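Local coordinates for protein CdiI toxin (Salmonella enterica subsp. enterica serovar Rubislaw str. ATCC 10717, PDB 4ZQU) that neutralises its cognate CdiA-CT toxin by binding it, acting as the immunity protein of a contact-dependent growth inhibition system, at residues S46-D49 against L50-V54; A67-T70 against D71-I74; V157-S160 against P161-G165. All coordinates share one frame; numbering follows the deposited sequence.

Contact 1 of 3, residues S46-D49 against L50-V54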
# COMPACT_ATOMS: atom_id res chain seq x y z
N SER B 46 9.27 -27.34 -5.64
CA SER B 46 10.21 -27.16 -6.75
C SER B 46 10.03 -25.80 -7.42
O SER B 46 8.93 -25.24 -7.42
CB SER B 46 10.04 -28.27 -7.78
OG SER B 46 8.83 -28.11 -8.52
N ASP B 47 11.11 -25.27 -8.00
CA ASP B 47 11.06 -23.98 -8.68
C ASP B 47 10.14 -24.01 -9.88
O ASP B 47 9.62 -22.98 -10.31
CB ASP B 47 12.47 -23.54 -9.11
CG ASP B 47 13.34 -23.12 -7.93
OD1 ASP B 47 12.80 -23.00 -6.81
OD2 ASP B 47 14.55 -22.90 -8.13
N LEU B 48 9.93 -25.20 -10.44
CA LEU B 48 9.01 -25.37 -11.56
C LEU B 48 7.58 -25.15 -11.09
O LEU B 48 6.86 -24.31 -11.64
CB LEU B 48 9.17 -26.76 -12.18
CG LEU B 48 8.56 -27.04 -13.56
CD1 LEU B 48 9.24 -28.24 -14.20
CD2 LEU B 48 7.05 -27.28 -13.49
N ASP B 49 7.17 -25.92 -10.08
CA ASP B 49 5.81 -25.85 -9.55
C ASP B 49 5.53 -24.49 -8.94
O ASP B 49 4.50 -23.87 -9.22
CB ASP B 49 5.58 -26.95 -8.52
CG ASP B 49 5.57 -28.33 -9.13
OD1 ASP B 49 5.31 -28.44 -10.34
OD2 ASP B 49 5.82 -29.31 -8.39
N LEU B 50 6.44 -24.04 -8.08
CA LEU B 50 6.34 -22.72 -7.46
C LEU B 50 6.20 -21.62 -8.51
O LEU B 50 5.46 -20.66 -8.32
CB LEU B 50 7.56 -22.45 -6.58
CG LEU B 50 7.66 -21.05 -5.99
CD1 LEU B 50 6.49 -20.79 -5.05
CD2 LEU B 50 9.00 -20.86 -5.28
N GLY B 51 6.91 -21.79 -9.62
CA GLY B 51 6.87 -20.82 -10.70
C GLY B 51 5.58 -20.88 -11.49
O GLY B 51 5.10 -19.86 -12.00
N GLU B 52 5.02 -22.07 -11.62
CA GLU B 52 3.73 -22.23 -12.28
C GLU B 52 2.61 -21.75 -11.37
O GLU B 52 1.56 -21.32 -11.83
CB GLU B 52 3.50 -23.68 -12.70
CG GLU B 52 4.38 -24.14 -13.85
CD GLU B 52 4.00 -25.51 -14.36
OE1 GLU B 52 3.16 -26.18 -13.72
OE2 GLU B 52 4.53 -25.92 -15.41
N MET B 53 2.86 -21.81 -10.06
CA MET B 53 1.95 -21.25 -9.07
C MET B 53 1.88 -19.74 -9.22
O MET B 53 0.82 -19.14 -9.14
CB MET B 53 2.39 -21.61 -7.65
CG MET B 53 2.08 -23.04 -7.23
SD MET B 53 2.97 -23.53 -5.74
CE MET B 53 2.68 -22.14 -4.65
N VAL B 54 3.04 -19.13 -9.43
CA VAL B 54 3.12 -17.69 -9.61
C VAL B 54 2.47 -17.28 -10.93
O VAL B 54 1.73 -16.29 -10.98
CB VAL B 54 4.58 -17.19 -9.56
CG1 VAL B 54 4.65 -15.70 -9.87
CG2 VAL B 54 5.19 -17.47 -8.20
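Leu50 N donates to Ser46 O at 2.8 Å, a nearly straight bond with an N-H...O angle of 164°. Further along the helix, Glu52 N reaches Leu48 O at 2.9 Å and Met53 N reaches Asp49 O at 2.8 Å. The bond from Gly51 N to Asp47 O is weak and bent. Ser46 also uses its side chain: OG accepts from Asp49 N at 3.2 Å. This is the N-cap of helix 47-59, where a serine hydroxyl takes up an amide of the first turn that has no carbonyl before it in the helix. Ser46 therefore grips the helix start twice, through O and through OG.

Beyond the backbone, Leu48 and Glu52 lie side by side and point the same way. Leu48 CD2 touches Glu52 OE2 at 3.4 Å, at the end of an extended glutamate chain. CG of Glu52 stands beside its own backbone N (chi1 -71°), which also lays it against Leu48 O at 3.3 Å. Met53 CG rests on Asp49 O at 3.2 Å. Leu48 packs on Thr162 and Glu52 on Pro161, both of helix 161-172, while Met53 turns to His39 and Ser41 of strand 30-41.

Contact 2 of 3, residues A67-T70 against D71-I74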
# COMPACT_ATOMS: atom_id res chain seq x y z
N ALA B 67 -14.03 2.70 -10.47
CA ALA B 67 -15.15 3.14 -11.28
C ALA B 67 -14.63 3.97 -12.45
O ALA B 67 -13.48 4.40 -12.43
CB ALA B 67 -16.14 3.95 -10.43
N PRO B 68 -15.47 4.17 -13.48
CA PRO B 68 -15.08 5.04 -14.60
C PRO B 68 -14.73 6.46 -14.18
O PRO B 68 -15.41 7.04 -13.33
CB PRO B 68 -16.32 5.03 -15.50
CG PRO B 68 -16.96 3.72 -15.23
CD PRO B 68 -16.72 3.45 -13.76
N ARG B 69 -13.68 7.01 -14.76
CA ARG B 69 -13.28 8.40 -14.53
C ARG B 69 -13.37 9.18 -15.83
O ARG B 69 -12.90 8.72 -16.87
CB ARG B 69 -11.86 8.47 -13.97
CG ARG B 69 -11.68 7.80 -12.61
CD ARG B 69 -12.07 8.73 -11.47
NE ARG B 69 -11.23 9.93 -11.43
CZ ARG B 69 -10.02 9.98 -10.88
NH1 ARG B 69 -9.50 8.89 -10.32
NH2 ARG B 69 -9.33 11.11 -10.88
N THR B 70 -13.97 10.36 -15.77
CA THR B 70 -14.14 11.18 -16.97
C THR B 70 -13.26 12.41 -16.93
O THR B 70 -12.98 13.02 -17.96
CB THR B 70 -15.61 11.61 -17.15
OG1 THR B 70 -16.04 12.34 -16.00
CG2 THR B 70 -16.50 10.40 -17.35
N ASP B 71 -12.82 12.79 -15.73
CA ASP B 71 -12.06 14.02 -15.53
C ASP B 71 -10.59 13.87 -15.90
O ASP B 71 -9.83 14.83 -15.85
CB ASP B 71 -12.19 14.49 -14.08
CG ASP B 71 -11.77 13.42 -13.09
OD1 ASP B 71 -12.06 12.23 -13.33
OD2 ASP B 71 -11.13 13.77 -12.07
N ILE B 72 -10.20 12.65 -16.27
CA ILE B 72 -8.81 12.34 -16.59
C ILE B 72 -8.70 11.38 -17.76
O ILE B 72 -9.71 10.92 -18.30
CB ILE B 72 -8.10 11.68 -15.39
CG1 ILE B 72 -8.81 10.37 -15.03
CG2 ILE B 72 -8.03 12.62 -14.20
CD1 ILE B 72 -8.07 9.55 -14.03
N TRP B 73 -7.47 11.07 -18.15
CA TRP B 73 -7.20 9.99 -19.08
C TRP B 73 -7.21 8.67 -18.33
O TRP B 73 -6.63 8.56 -17.25
CB TRP B 73 -5.86 10.18 -19.79
CG TRP B 73 -5.52 9.07 -20.76
CD1 TRP B 73 -5.80 9.04 -22.09
CD2 TRP B 73 -4.84 7.84 -20.46
NE1 TRP B 73 -5.33 7.87 -22.65
CE2 TRP B 73 -4.74 7.12 -21.67
CE3 TRP B 73 -4.30 7.28 -19.30
CZ2 TRP B 73 -4.13 5.87 -21.74
CZ3 TRP B 73 -3.70 6.04 -19.37
CH2 TRP B 73 -3.62 5.35 -20.59
N ILE B 74 -7.86 7.66 -18.90
CA ILE B 74 -7.80 6.32 -18.33
C ILE B 74 -7.47 5.31 -19.42
O ILE B 74 -7.84 5.49 -20.58
CB ILE B 74 -9.12 5.94 -17.63
CG1 ILE B 74 -10.32 6.13 -18.57
CG2 ILE B 74 -9.30 6.75 -16.35
CD1 ILE B 74 -10.86 4.83 -19.15
O HOH W 1 -15.13 11.24 -12.86
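Arg69 and Ile74 stand on facing arms of a bend in the chain. Residues 67-69 are extended, Thr70 and Asp71 turn the backbone, and residues 72-74 are extended again. No backbone hydrogen bond joins the two segments. The side chains of Arg69, Asp71 and Ile72 make most of the contact instead.

The Arg69 guanidinium meets the Asp71 carboxylate in a salt bridge. Arg69 NE donates to the syn lone pair of Asp71 OD1 at 3.1 Å, with an N-H...O angle of 160°. A second, weak bond runs from Arg69 NH2 to Asp71 OD2 at 3.4 Å. The two flat groups are turned 35° from each other. Asp71 chi1 of 55° sets the carboxylate back over the turn, within reach of the arginine. A water accepts from Thr70 N and donates to Asp71 OD1. Ile72 CD1 lies over one face of the guanidinium, 3.7 Å from Arg69 CZ. Ile74 CG2 lies 3.9 Å from Arg69 CB, at the base of that side chain.

Arg69 NH1 forms a salt bridge with Asp28 of the CdiA-CT toxin chain, so Asp71 probably helps to hold an arginine that contacts the toxin. Ile72 packs on Ala30 of the toxin chain. The bend lies in the loop between the parallel strands 64-65 and 79-80.

Contact 3 of 3, residues V157-S160 against P161-G165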
# COMPACT_ATOMS: atom_id res chain seq x y z
N VAL B 157 10.37 -11.38 -19.58
CA VAL B 157 8.99 -11.81 -19.74
C VAL B 157 8.89 -13.22 -20.29
O VAL B 157 7.86 -13.88 -20.15
CB VAL B 157 8.19 -10.85 -20.66
CG1 VAL B 157 8.17 -9.45 -20.07
CG2 VAL B 157 8.79 -10.83 -22.05
N ASP B 158 9.96 -13.69 -20.93
CA ASP B 158 10.00 -15.03 -21.52
C ASP B 158 10.61 -16.05 -20.57
O ASP B 158 10.93 -17.16 -20.98
CB ASP B 158 10.78 -15.02 -22.83
CG ASP B 158 10.10 -14.20 -23.91
OD1 ASP B 158 8.86 -14.04 -23.86
OD2 ASP B 158 10.81 -13.70 -24.81
N SER B 159 10.78 -15.66 -19.31
CA SER B 159 11.34 -16.54 -18.30
C SER B 159 10.51 -17.81 -18.17
O SER B 159 9.28 -17.76 -18.17
CB SER B 159 11.41 -15.84 -16.94
OG SER B 159 12.25 -14.70 -16.99
N SER B 160 11.19 -18.95 -18.07
CA SER B 160 10.51 -20.22 -17.82
C SER B 160 9.94 -20.24 -16.41
O SER B 160 10.40 -19.49 -15.55
CB SER B 160 11.47 -21.39 -18.04
OG SER B 160 12.39 -21.49 -16.97
N PRO B 161 8.93 -21.08 -16.16
CA PRO B 161 8.37 -21.27 -14.81
C PRO B 161 9.44 -21.60 -13.76
O PRO B 161 9.35 -21.13 -12.63
CB PRO B 161 7.41 -22.44 -15.00
CG PRO B 161 6.95 -22.31 -16.41
CD PRO B 161 8.14 -21.80 -17.18
N THR B 162 10.43 -22.40 -14.15
CA THR B 162 11.51 -22.76 -13.25
C THR B 162 12.36 -21.53 -12.91
O THR B 162 12.75 -21.34 -11.76
CB THR B 162 12.41 -23.85 -13.86
OG1 THR B 162 11.61 -24.99 -14.21
CG2 THR B 162 13.48 -24.28 -12.87
N GLU B 163 12.62 -20.71 -13.92
CA GLU B 163 13.37 -19.47 -13.74
C GLU B 163 12.60 -18.49 -12.85
O GLU B 163 13.20 -17.74 -12.07
CB GLU B 163 13.67 -18.82 -15.09
CG GLU B 163 14.68 -19.59 -15.93
CD GLU B 163 14.82 -19.04 -17.34
OE1 GLU B 163 14.06 -18.12 -17.70
OE2 GLU B 163 15.68 -19.54 -18.09
N ILE B 164 11.28 -18.51 -12.96
CA ILE B 164 10.43 -17.63 -12.17
C ILE B 164 10.39 -18.07 -10.70
O ILE B 164 10.56 -17.25 -9.80
CB ILE B 164 9.00 -17.58 -12.74
CG1 ILE B 164 9.01 -16.89 -14.10
CG2 ILE B 164 8.07 -16.85 -11.78
CD1 ILE B 164 7.65 -16.81 -14.77
N GLY B 165 10.18 -19.36 -10.47
CA GLY B 165 10.21 -19.91 -9.13
C GLY B 165 11.56 -19.69 -8.47
O GLY B 165 11.64 -19.40 -7.27
O HOH W 2 15.11 -15.14 -16.52
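Ser160 and Glu163 exchange hydrogen bonds in both directions, which makes a capping box at the start of helix 161-172. Glu163 N donates to Ser160 OG at 3.2 Å. In return Ser160 N donates to Glu163 OE1 at 3.0 Å, meeting that oxygen from above the carboxylate plane, 59° out of it. The Ser160 hydroxyl sits between its own N and carbonyl carbon (chi1 74°), turned toward the first-turn amide. The backbone adds the first helical bond, Ile164 N to Ser160 O at 2.9 Å.

One water joins the loop to the box. It donates to Ser159 OG at 2.9 Å and, weakly, to Glu163 OE1. Ser159 OG is also hydrogen-bonded to Ser156 O, which ties the loop back toward strand 153-155.

The packing is close. The carboxylate end of Glu163 lies alongside the loop, with OE1 3.2 Å from Ser159 CA, and its CG lies against Ser160 OG. Ile164 CG1 meets Ser159 CB at 3.9 Å. Pro161 is the first residue of the helix, where its missing N-H costs no helical bond. Ile164 reaches Val54 of helix 47-59.

Two polar groups thus satisfy each other's backbone amides. The positive end of the helix dipole would probably favour the charged form of Glu163, and its carboxylate is held at the helix start by the bond from Ser160 N.

How the contacts relate
The three contacts follow one another along the chain without overlap. Contacts 1 and 3 are neighbours, with centres about 9 Å apart. They mark the starts of helices 47-59 and 161-172, and each has a serine N-cap. The two helix starts pack together: Asp47 CB lies 3.5 Å from Thr162 O, and Leu50 CD2 lies 3.6 Å from Gly165 O. Residues far apart in sequence are thus joined in one helical pair. Contact 2 stands apart, its centre about 37 Å from that of contact 1 and 35 Å from that of contact 3. Contacts 1 and 2 lie on opposite sides of the chain's centre. Contact 2 meets the toxin chain; the segments of contacts 1 and 3 touch no other protein chain of the assembly.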